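Local coordinates for protein aerobactin synthase IucC (Klebsiella pneumoniae, PDB 6CN7) that probably catalyses the ATP-dependent attachment of a second N-acetyl-N-hydroxylysine to N-citryl-N-acetyl-N-hydroxylysine, the step that yields the siderophore aerobactin, at residues 299-304 against 443-448; 396-401 against 430-435; 408-413 against 421-426. The protein carries 5 engineered substitutions. All coordinates share one frame; numbering follows the deposited sequence.

Contact 1 of 3, residues 299-304 against 443-448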
loop_
_atom_site.group_PDB
_atom_site.type_symbol
_atom_site.label_atom_id
_atom_site.label_comp_id
_atom_site.label_asym_id
_atom_site.label_seq_id
_atom_site.Cartn_x
_atom_site.Cartn_y
_atom_site.Cartn_z
ATOM N N LEU A 299 -27.195 15.692 14.658
ATOM C CA LEU A 299 -28.552 15.951 15.118
ATOM C C LEU A 299 -29.096 14.834 15.997
ATOM O O LEU A 299 -30.014 15.078 16.787
ATOM C CB LEU A 299 -29.489 16.155 13.923
ATOM C CG LEU A 299 -30.692 17.048 14.230
ATOM C CD1 LEU A 299 -30.266 18.512 14.289
ATOM C CD2 LEU A 299 -31.800 16.844 13.210
ATOM N N ALA A 300 -28.555 13.619 15.878
ATOM C CA ALA A 300 -28.936 12.550 16.795
ATOM C C ALA A 300 -28.314 12.765 18.168
ATOM O O ALA A 300 -28.981 12.584 19.194
ATOM C CB ALA A 300 -28.524 11.195 16.223
ATOM N N SER A 301 -27.038 13.155 18.208
ATOM C CA SER A 301 -26.395 13.469 19.479
ATOM C C SER A 301 -27.131 14.593 20.194
ATOM O O SER A 301 -27.399 14.508 21.399
ATOM C CB SER A 301 -24.933 13.852 19.245
ATOM O OG SER A 301 -24.230 12.820 18.574
ATOM N N ARG A 302 -27.466 15.659 19.465
ATOM C CA ARG A 302 -28.171 16.782 20.073
ATOM C C ARG A 302 -29.483 16.341 20.702
ATOM O O ARG A 302 -29.905 16.905 21.718
ATOM C CB ARG A 302 -28.422 17.870 19.028
ATOM N N TRP A 303 -30.141 15.337 20.121
ATOM C CA TRP A 303 -31.412 14.871 20.662
ATOM C C TRP A 303 -31.200 14.030 21.915
ATOM O O TRP A 303 -31.888 14.226 22.924
ATOM C CB TRP A 303 -32.176 14.075 19.603
ATOM C CG TRP A 303 -33.549 13.673 20.048
ATOM C CD1 TRP A 303 -34.662 14.457 20.069
ATOM C CD2 TRP A 303 -33.953 12.388 20.536
ATOM N NE1 TRP A 303 -35.735 13.742 20.543
ATOM C CE2 TRP A 303 -35.325 12.469 20.835
ATOM C CE3 TRP A 303 -33.285 11.178 20.749
ATOM C CZ2 TRP A 303 -36.045 11.386 21.336
ATOM C CZ3 TRP A 303 -34.002 10.103 21.247
ATOM C CH2 TRP A 303 -35.367 10.215 21.535
ATOM N N LEU A 304 -30.248 13.095 21.874
ATOM C CA LEU A 304 -29.987 12.260 23.041
ATOM C C LEU A 304 -29.451 13.086 24.203
ATOM O O LEU A 304 -29.762 12.802 25.367
ATOM C CB LEU A 304 -29.004 11.147 22.680
ATOM C CG LEU A 304 -29.556 10.030 21.793
ATOM C CD1 LEU A 304 -28.429 9.111 21.358
ATOM C CD2 LEU A 304 -30.644 9.239 22.514
ATOM N N LYS A 443 -20.572 7.298 23.394
ATOM C CA LYS A 443 -20.015 8.062 22.282
ATOM C C LYS A 443 -20.433 7.576 20.899
ATOM O O LYS A 443 -20.465 8.394 19.975
ATOM C CB LYS A 443 -18.483 8.061 22.359
ATOM C CG LYS A 443 -17.862 6.672 22.487
ATOM C CD LYS A 443 -16.348 6.735 22.658
ATOM C CE LYS A 443 -15.957 7.333 24.004
ATOM N NZ LYS A 443 -14.495 7.229 24.276
ATOM N N ASP A 444 -20.761 6.298 20.711
ATOM C CA ASP A 444 -21.018 5.743 19.385
ATOM C C ASP A 444 -22.519 5.594 19.156
ATOM O O ASP A 444 -23.166 4.719 19.741
ATOM C CB ASP A 444 -20.299 4.407 19.212
ATOM C CG ASP A 444 -18.812 4.583 18.970
ATOM O OD1 ASP A 444 -18.450 5.437 18.138
ATOM O OD2 ASP A 444 -18.000 3.885 19.614
ATOM N N PHE A 445 -23.061 6.465 18.310
ATOM C CA PHE A 445 -24.386 6.305 17.734
ATOM C C PHE A 445 -24.332 6.813 16.305
ATOM O O PHE A 445 -23.629 7.780 16.000
ATOM C CB PHE A 445 -25.453 7.060 18.526
ATOM C CG PHE A 445 -24.889 7.914 19.612
ATOM C CD1 PHE A 445 -24.520 9.222 19.353
ATOM C CD2 PHE A 445 -24.703 7.401 20.886
ATOM C CE1 PHE A 445 -23.985 10.016 20.347
ATOM C CE2 PHE A 445 -24.168 8.181 21.892
ATOM C CZ PHE A 445 -23.805 9.494 21.625
ATOM N N GLN A 446 -25.079 6.146 15.436
ATOM C CA GLN A 446 -25.039 6.411 14.004
ATOM C C GLN A 446 -25.628 5.203 13.292
ATOM O O GLN A 446 -26.847 5.005 13.296
ATOM C CB GLN A 446 -23.608 6.686 13.531
ATOM N N GLY A 447 -24.773 4.377 12.691
ATOM C CA GLY A 447 -25.219 3.072 12.242
ATOM C C GLY A 447 -25.518 2.097 13.365
ATOM O O GLY A 447 -26.099 1.039 13.102
ATOM N N ASP A 448 -25.152 2.436 14.602
ATOM C CA ASP A 448 -25.315 1.554 15.748
ATOM C C ASP A 448 -26.585 1.836 16.545
ATOM O O ASP A 448 -26.834 1.153 17.543
ATOM C CB ASP A 448 -24.099 1.671 16.674
#
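The F445 ring has a methyl of L304 over one face, the backbone oxygen of K443 over the other and the hydroxyl of S301 at its edge. CD1 of L304 makes a CH-pi contact, 4.2 Å from the centroid of the F445 ring and only 13° off its normal, displaced slightly toward the rim. This methyl lies 4.1 Å from F445 CG and equally far from F445 CD2, so it sits over the half of the ring near its root; the two side chains run past each other in opposite directions. On the far face, K443 O stands 3.8 Å above the ring plane, also displaced toward the rim, so that the chain folds a carbonyl of its own against the phenyl group. At the edge S301 OG lies in the ring plane, 3.3 Å from F445 CE1, a placement compatible with a weak polar contact to the C-H there. S301 turns this oxygen beside its own backbone N (chi1 -57°), where it also makes a weak hydrogen bond to G297 O one helical turn back. The CG of F445 nearly eclipses its backbone N (chi1 7°), an unusual torsion that directs the ring at the helix. The sequence D444-F445-Q446-G447, in the loop after strand 436-442, resembles the DFG segment of protein kinases and may be its counterpart; D444 forms a salt bridge with R354. The contact thus joins helix 291-310 to the loop between strands 436-442 and 449-452. W303, a neighbour of L304 on the helix, meets V419 of strand 419-421 and the loop residues S461 and L462.

Contact 2 of 3, residues 396-401 against 430-435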
loop_
_atom_site.group_PDB
_atom_site.type_symbol
_atom_site.label_atom_id
_atom_site.label_comp_id
_atom_site.label_asym_id
_atom_site.label_seq_id
_atom_site.Cartn_x
_atom_site.Cartn_y
_atom_site.Cartn_z
ATOM N N GLU A 396 -19.633 -6.921 46.315
ATOM C CA GLU A 396 -21.047 -6.850 45.956
ATOM C C GLU A 396 -21.511 -5.407 45.789
ATOM O O GLU A 396 -22.220 -5.085 44.828
ATOM C CB GLU A 396 -21.890 -7.572 47.005
ATOM C CG GLU A 396 -21.724 -9.086 46.980
ATOM C CD GLU A 396 -22.733 -9.801 47.854
ATOM O OE1 GLU A 396 -23.409 -9.128 48.661
ATOM O OE2 GLU A 396 -22.856 -11.039 47.730
ATOM N N THR A 397 -21.126 -4.521 46.709
ATOM C CA THR A 397 -21.523 -3.119 46.588
ATOM C C THR A 397 -20.874 -2.458 45.381
ATOM O O THR A 397 -21.476 -1.576 44.758
ATOM C CB THR A 397 -21.166 -2.349 47.861
ATOM O OG1 THR A 397 -21.852 -2.926 48.979
ATOM C CG2 THR A 397 -21.552 -0.877 47.739
ATOM N N TRP A 398 -19.647 -2.856 45.049
ATOM C CA TRP A 398 -18.970 -2.299 43.884
ATOM C C TRP A 398 -19.691 -2.696 42.601
ATOM O O TRP A 398 -19.965 -1.850 41.740
ATOM C CB TRP A 398 -17.516 -2.773 43.865
ATOM C CG TRP A 398 -16.623 -2.042 42.915
ATOM C CD1 TRP A 398 -15.736 -1.052 43.220
ATOM C CD2 TRP A 398 -16.514 -2.257 41.503
ATOM N NE1 TRP A 398 -15.084 -0.633 42.086
ATOM C CE2 TRP A 398 -15.545 -1.356 41.017
ATOM C CE3 TRP A 398 -17.144 -3.120 40.603
ATOM C CZ2 TRP A 398 -15.194 -1.294 39.672
ATOM C CZ3 TRP A 398 -16.793 -3.057 39.267
ATOM C CH2 TRP A 398 -15.827 -2.151 38.815
ATOM N N LEU A 399 -20.016 -3.985 42.461
ATOM C CA LEU A 399 -20.753 -4.447 41.289
ATOM C C LEU A 399 -22.102 -3.747 41.170
ATOM O O LEU A 399 -22.509 -3.353 40.071
ATOM C CB LEU A 399 -20.944 -5.962 41.352
ATOM C CG LEU A 399 -19.810 -6.818 40.784
ATOM C CD1 LEU A 399 -18.526 -6.618 41.559
ATOM C CD2 LEU A 399 -20.205 -8.284 40.799
ATOM N N THR A 400 -22.818 -3.601 42.287
ATOM C CA THR A 400 -24.104 -2.911 42.250
ATOM C C THR A 400 -23.948 -1.504 41.686
ATOM O O THR A 400 -24.751 -1.065 40.855
ATOM C CB THR A 400 -24.718 -2.864 43.652
ATOM O OG1 THR A 400 -25.000 -4.196 44.097
ATOM C CG2 THR A 400 -26.015 -2.048 43.658
ATOM N N GLN A 401 -22.916 -0.783 42.129
ATOM C CA GLN A 401 -22.650 0.545 41.587
ATOM C C GLN A 401 -22.412 0.483 40.082
ATOM O O GLN A 401 -22.939 1.308 39.327
ATOM C CB GLN A 401 -21.447 1.163 42.300
ATOM C CG GLN A 401 -21.113 2.584 41.869
ATOM C CD GLN A 401 -22.181 3.577 42.265
ATOM O OE1 GLN A 401 -23.097 3.259 43.026
ATOM N NE2 GLN A 401 -22.071 4.795 41.749
ATOM N N LEU A 430 -16.062 4.378 31.178
ATOM C CA LEU A 430 -16.397 4.592 32.577
ATOM C C LEU A 430 -15.507 5.677 33.159
ATOM O O LEU A 430 -14.296 5.696 32.914
ATOM C CB LEU A 430 -16.226 3.311 33.396
ATOM C CG LEU A 430 -17.079 2.106 33.004
ATOM C CD1 LEU A 430 -16.668 0.903 33.834
ATOM C CD2 LEU A 430 -18.558 2.407 33.187
ATOM N N ALA A 431 -16.111 6.578 33.927
ATOM C CA ALA A 431 -15.362 7.564 34.693
ATOM C C ALA A 431 -15.014 6.958 36.045
ATOM O O ALA A 431 -15.908 6.590 36.814
ATOM C CB ALA A 431 -16.169 8.849 34.864
ATOM N N MET A 432 -13.721 6.847 36.330
ATOM C CA MET A 432 -13.232 6.183 37.531
ATOM C C MET A 432 -12.583 7.202 38.455
ATOM O O MET A 432 -11.803 8.047 38.007
ATOM C CB MET A 432 -12.221 5.087 37.179
ATOM C CG MET A 432 -12.743 4.023 36.222
ATOM S SD MET A 432 -14.026 2.980 36.944
ATOM C CE MET A 432 -13.118 2.127 38.230
ATOM N N LYS A 433 -12.911 7.116 39.743
ATOM C CA LYS A 433 -12.261 7.915 40.774
ATOM C C LYS A 433 -12.019 7.027 41.983
ATOM O O LYS A 433 -12.973 6.567 42.617
ATOM C CB LYS A 433 -13.113 9.130 41.160
ATOM N N LYS A 434 -10.749 6.790 42.295
ATOM C CA LYS A 434 -10.367 5.980 43.449
ATOM C C LYS A 434 -11.059 4.618 43.417
ATOM O O LYS A 434 -11.621 4.151 44.410
ATOM C CB LYS A 434 -10.667 6.722 44.752
ATOM C CG LYS A 434 -9.942 8.052 44.864
ATOM C CD LYS A 434 -10.023 8.627 46.267
ATOM C CE LYS A 434 -9.102 9.827 46.415
ATOM N NZ LYS A 434 -9.381 10.874 45.391
ATOM N N GLY A 435 -11.017 3.981 42.248
ATOM C CA GLY A 435 -11.490 2.622 42.093
ATOM C C GLY A 435 -12.982 2.460 41.911
ATOM O O GLY A 435 -13.441 1.325 41.733
#
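A beta-hairpin turn between the antiparallel strands 428-433 and 436-442 meets helix 395-417 here, through W398 of the helix and M432 and G435 of the hairpin. K434 and G435 occupy the turn, and their backbone angles, with positive phi at both, are those of a type I' turn. It presents G435 O to the indole: W398 NE1 donates to G435 O over a short 2.6 Å, with a nearly straight N-H...O angle of 169°. The oxygen lies close to the ring plane of W398, and the donor is tilted only modestly from the carbonyl plane, so the bond helps fix the rotation of the indole. CG of W398 is anti to the backbone N (chi1 -167°), which carries the ring out from the helix toward the turn. M432 folds back through all three of its torsions and brings its methyl to the indole edge, with CE 4.3 Å from W398 CZ2. I384, I388 and S391 of helix 383-391 and P437 of the next strand also touch the buried indole. G435 N donates to a sulfonate oxygen of a bound MES molecule, probably from the crystallisation liquor. Back on the helix, E396 O accepts from T400 N and from T400 OG1, the hydroxyl at 3.0 Å, the two donors arriving from opposite faces of its carbonyl plane.

Contact 3 of 3, residues 408-413 against 421-426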
loop_
_atom_site.group_PDB
_atom_site.type_symbol
_atom_site.label_atom_id
_atom_site.label_comp_id
_atom_site.label_asym_id
_atom_site.label_seq_id
_atom_site.Cartn_x
_atom_site.Cartn_y
_atom_site.Cartn_z
ATOM N N VAL A 408 -28.757 0.428 33.941
ATOM C CA VAL A 408 -30.001 1.165 34.161
ATOM C C VAL A 408 -30.220 2.224 33.085
ATOM O O VAL A 408 -31.299 2.235 32.471
ATOM C CB VAL A 408 -30.027 1.749 35.578
ATOM C CG1 VAL A 408 -31.278 2.600 35.788
ATOM C CG2 VAL A 408 -29.965 0.631 36.612
ATOM N N PRO A 409 -29.272 3.127 32.808
ATOM C CA PRO A 409 -29.528 4.133 31.760
ATOM C C PRO A 409 -29.869 3.519 30.414
ATOM O O PRO A 409 -30.791 3.988 29.735
ATOM C CB PRO A 409 -28.214 4.928 31.700
ATOM C CG PRO A 409 -27.500 4.614 32.955
ATOM C CD PRO A 409 -27.921 3.253 33.377
ATOM N N LEU A 410 -29.149 2.472 30.010
ATOM C CA LEU A 410 -29.387 1.872 28.702
ATOM C C LEU A 410 -30.744 1.184 28.647
ATOM O O LEU A 410 -31.459 1.291 27.643
ATOM C CB LEU A 410 -28.270 0.881 28.375
ATOM C CG LEU A 410 -26.874 1.488 28.211
ATOM C CD1 LEU A 410 -25.834 0.393 28.070
ATOM C CD2 LEU A 410 -26.826 2.426 27.014
ATOM N N TYR A 411 -31.122 0.476 29.712
ATOM C CA TYR A 411 -32.414 -0.200 29.720
ATOM C C TYR A 411 -33.555 0.801 29.821
ATOM O O TYR A 411 -34.606 0.619 29.194
ATOM C CB TYR A 411 -32.466 -1.200 30.873
ATOM C CG TYR A 411 -33.672 -2.108 30.852
ATOM C CD1 TYR A 411 -33.936 -2.917 29.755
ATOM C CD2 TYR A 411 -34.536 -2.173 31.935
ATOM C CE1 TYR A 411 -35.035 -3.754 29.730
ATOM C CE2 TYR A 411 -35.637 -3.008 31.921
ATOM C CZ TYR A 411 -35.879 -3.797 30.817
ATOM O OH TYR A 411 -36.975 -4.629 30.799
ATOM N N HIS A 412 -33.366 1.866 30.603
ATOM C CA HIS A 412 -34.386 2.905 30.711
ATOM C C HIS A 412 -34.573 3.625 29.382
ATOM O O HIS A 412 -35.705 3.855 28.941
ATOM C CB HIS A 412 -34.005 3.894 31.814
ATOM C CG HIS A 412 -34.945 5.052 31.944
ATOM N ND1 HIS A 412 -36.241 4.916 32.389
ATOM C CD2 HIS A 412 -34.771 6.371 31.692
ATOM C CE1 HIS A 412 -36.827 6.098 32.404
ATOM N NE2 HIS A 412 -35.958 6.997 31.985
ATOM N N LEU A 413 -33.468 3.998 28.730
ATOM C CA LEU A 413 -33.560 4.610 27.410
ATOM C C LEU A 413 -34.393 3.751 26.466
ATOM O O LEU A 413 -35.222 4.268 25.706
ATOM C CB LEU A 413 -32.155 4.827 26.841
ATOM C CG LEU A 413 -32.055 5.514 25.474
ATOM C CD1 LEU A 413 -32.640 6.917 25.522
ATOM C CD2 LEU A 413 -30.609 5.557 25.009
ATOM N N LEU A 421 -29.016 1.285 21.903
ATOM C CA LEU A 421 -27.638 1.689 21.651
ATOM C C LEU A 421 -26.732 0.479 21.819
ATOM O O LEU A 421 -26.872 -0.274 22.788
ATOM C CB LEU A 421 -27.202 2.805 22.608
ATOM C CG LEU A 421 -27.978 4.122 22.564
ATOM C CD1 LEU A 421 -27.520 5.040 23.687
ATOM C CD2 LEU A 421 -27.811 4.806 21.217
ATOM N N ILE A 422 -25.805 0.291 20.875
ATOM C CA ILE A 422 -24.828 -0.785 20.999
ATOM C C ILE A 422 -24.011 -0.569 22.264
ATOM O O ILE A 422 -23.491 0.528 22.509
ATOM C CB ILE A 422 -23.934 -0.843 19.751
ATOM N N ALA A 423 -23.890 -1.622 23.081
ATOM C CA ALA A 423 -23.315 -1.523 24.424
ATOM C C ALA A 423 -22.186 -2.547 24.573
ATOM O O ALA A 423 -22.275 -3.483 25.370
ATOM C CB ALA A 423 -24.395 -1.729 25.486
ATOM N N HIS A 424 -21.115 -2.358 23.808
ATOM C CA HIS A 424 -19.956 -3.238 23.860
ATOM C C HIS A 424 -18.905 -2.675 24.812
ATOM O O HIS A 424 -18.989 -1.537 25.276
ATOM C CB HIS A 424 -19.363 -3.430 22.460
ATOM N N GLY A 425 -17.900 -3.503 25.104
ATOM C CA GLY A 425 -16.850 -3.103 26.025
ATOM C C GLY A 425 -15.935 -2.018 25.494
ATOM O O GLY A 425 -15.245 -1.367 26.285
ATOM N N GLN A 426 -15.913 -1.806 24.178
ATOM C CA GLN A 426 -15.014 -0.835 23.566
ATOM C C GLN A 426 -15.690 0.489 23.228
ATOM O O GLN A 426 -14.992 1.445 22.875
ATOM C CB GLN A 426 -14.384 -1.426 22.298
ATOM C CG GLN A 426 -13.459 -2.611 22.579
ATOM C CD GLN A 426 -12.776 -3.161 21.338
ATOM O OE1 GLN A 426 -11.660 -3.673 21.415
ATOM N NE2 GLN A 426 -13.444 -3.073 20.190
#
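L410 and L413 reach the 421-426 segment by different torsions, one turn apart on the same helix. In L410, CG sits beside the backbone N (chi1 -65°) and the branch extends straight out; in L413, CG is swung anti to the backbone N (chi1 -178°), which aims CD2 at L421. From the other side L421 sends CD1 back at the helix. The tightest touch is between methyls, L413 CD2 to L421 CD1 at 3.4 Å, and L413 CD2 is also 3.9 Å from L421 CG. These two side chains cross at about a right angle, and the L413 methyl bears on the CD1 branch of L421. L410 divides its methyls: CD1 meets A423 CB at 3.6 Å, and CD2 approaches L421 CD1 more loosely at 4.3 Å. The segment 421-426 therefore offers the helix every second residue, L421 and A423, and turns I422 between them away. All four touching residues are buried and the contact is purely apolar. A423 keeps its backbone oxygen occupied, since A423 O accepts from H486 ND1. P409, whose nitrogen has no hydrogen to give to the preceding turn, marks a kink in the helix just before L410. A long helix and a short strand lead into H424-G425-Q426-N427, a succession that resembles the approach to the catalytic loop of protein kinases. Within the fold, the contact seats helix 395-417 against the chain leaving strand 419-421. L442 of strand 436-442 packs on both L410 and L421, while other sides of the helix are covered by helices 312-317 and 505-521, through P409 and H412 on the first and V408 and Y411 on the second.

Overall arrangement
All three contacts are buried and none is a surface patch, but contact 3 is the most central, its centre about 13 Å from that of the chain, and contact 2 the most peripheral, its centre about 21 Å from that of the chain. Contacts 2 and 3 use successive parts of helix 395-417, with centres about 17 Å apart. Contacts 1 and 3 join directly: F445 CD2 lies 4.1 Å from L421 CD2, and L304 CD2 lies 4.3 Å from L413 CD1, so two helices and two loops share one apolar layer. Chemistry follows place: leucine and alanine methyls in contact 3, a phenyl ring between methyl, hydroxyl and carbonyl in contact 1, and an indole hydrogen bond at the hairpin turn in contact 2.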